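Local coordinates for IG hypothetical 16092 (Bacillus cereus ATCC 14579, PDB 1YQH), which is of unknown function but probably belongs among thiamine-binding-like proteins and may bind thiamine or a related small molecule, at the interface of chains A and B. Numbering follows the deposited sequence. Chains: chain A/B, IG hypothetical 16092.

The interface of chains A and B. Residues chain A 10-11, 47, 49, 81; chain B 11, 13, 46-47.
A:Ser11, A:Glu47 and A:Lys81 meet B:Met46 and B:Glu47 in part of a two-fold symmetric interface that joins two copies of this UPF0045 (DUF77) protein within the deposited tetramer; the pairing may or may not persist in solution. Strands 8-17 and 75-84 of chain A, together with the loop residue A:Glu47, present their side chains to the loop that precedes strand 48-52 of chain B. A direct hydrogen bond runs from the hydroxyl A:Ser11 OG to the carboxylate oxygen B:Glu47 OE1, 2.8 Å long. It uses the syn lone pair of OE1, on the side of OE2, and A:Ser11 CB also packs against this carboxylate. The other carboxylate oxygen, B:Glu47 OE2, bonds water 1 at 2.7 Å; that water also bonds A:Thr49 OG1 and the backbone amide B:Met46 N, so both oxygens of the carboxylate are tied and its rotation is restrained. The two Glu47 side chains cross at about a right angle, A:Glu47 CG lying 3.5 Å from B:Glu47 CD, with carboxylate planes 49° apart. Methylene therefore meets carboxylate: the OE1 atoms of A:Glu47 and B:Glu47 stay 5.2 Å apart, which probably limits repulsion between like charges. The symmetry is broken in detail here. B:Glu47 has CG between its backbone N and carbonyl carbon (chi1 60°), whereas A:Glu47 has CG anti to the carbonyl carbon (chi1 -51°), and A:Glu47 OE2 reaches B:Ser11 OG through water 2, the two atoms being 4.4 Å apart. The selenomethionine B:Met46 folds at chi2 and chi3, bringing its terminal methyl CE to 3.6 Å from A:Lys81 CG, the two side chains crossing at a slant, while its CB and CG cover A:Ser11. The terminal nitrogen A:Lys81 NZ contacts water 3, which bridges to B:Ser13 OG.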
# COMPACT_ATOMS: atom_id res chain seq x y z
N MSE A 10 -9.79 -7.21 4.31
CA MSE A 10 -9.08 -6.54 3.23
C MSE A 10 -9.38 -5.04 3.34
O MSE A 10 -10.42 -4.66 3.87
CB MSE A 10 -9.62 -7.07 1.90
CG MSE A 10 -8.93 -6.59 0.66
SE MSE A 10 -9.85 -7.31 -0.89
CE MSE A 10 -9.48 -9.23 -0.64
N SER A 11 -8.44 -4.20 2.90
CA SER A 11 -8.79 -2.82 2.62
C SER A 11 -8.38 -2.48 1.21
O SER A 11 -7.51 -3.14 0.62
CB SER A 11 -8.15 -1.85 3.63
OG SER A 11 -6.74 -1.82 3.50
N GLU A 47 -8.88 4.37 3.04
CA GLU A 47 -9.10 2.99 2.60
C GLU A 47 -10.50 2.54 3.03
O GLU A 47 -11.00 3.00 4.06
CB GLU A 47 -8.09 2.02 3.26
CG GLU A 47 -6.60 2.37 3.18
CD GLU A 47 -6.06 2.48 1.75
OE1 GLU A 47 -6.60 1.84 0.82
OE2 GLU A 47 -5.08 3.22 1.57
N THR A 49 -12.54 -0.81 4.24
CA THR A 49 -12.30 -2.15 4.78
C THR A 49 -13.45 -3.05 4.37
O THR A 49 -14.61 -2.62 4.42
CB THR A 49 -12.23 -2.11 6.32
OG1 THR A 49 -11.23 -1.16 6.72
CG2 THR A 49 -11.86 -3.50 6.88
N LYS A 81 -4.88 -4.22 0.48
CA LYS A 81 -4.13 -4.94 1.50
C LYS A 81 -5.01 -6.09 1.99
O LYS A 81 -6.19 -5.88 2.30
CB LYS A 81 -3.78 -4.02 2.66
CG LYS A 81 -2.60 -4.52 3.48
CD LYS A 81 -2.10 -3.46 4.46
CE LYS A 81 -1.17 -2.42 3.81
NZ LYS A 81 0.21 -2.94 3.50
N SER B 11 -2.91 7.36 6.81
CA SER B 11 -3.12 6.07 7.43
C SER B 11 -1.79 5.35 7.50
O SER B 11 -0.87 5.65 6.72
CB SER B 11 -4.16 5.24 6.67
OG SER B 11 -3.75 5.06 5.33
N SER B 13 0.23 1.39 8.90
CA SER B 13 0.21 0.12 9.56
C SER B 13 1.63 -0.32 9.84
O SER B 13 2.59 0.11 9.17
CB SER B 13 -0.55 -0.91 8.73
OG SER B 13 0.08 -1.11 7.48
N MSE B 46 -7.07 -2.89 9.03
CA MSE B 46 -5.84 -3.03 8.24
C MSE B 46 -4.87 -1.87 8.40
O MSE B 46 -3.67 -2.01 8.12
CB MSE B 46 -6.14 -3.19 6.74
CG MSE B 46 -7.04 -4.35 6.36
SE MSE B 46 -6.36 -6.07 6.97
CE MSE B 46 -4.64 -6.13 5.98
N GLU B 47 -5.38 -0.73 8.84
CA GLU B 47 -4.55 0.46 9.04
C GLU B 47 -5.23 1.43 9.99
O GLU B 47 -6.46 1.40 10.16
CB GLU B 47 -4.21 1.14 7.71
CG GLU B 47 -5.40 1.65 6.88
CD GLU B 47 -6.10 0.53 6.09
OE1 GLU B 47 -5.42 -0.25 5.40
OE2 GLU B 47 -7.35 0.46 6.15
O HOH W 1 -8.71 -1.17 7.78
O HOH W 2 -3.35 3.00 3.75
O HOH W 3 0.40 -3.57 6.44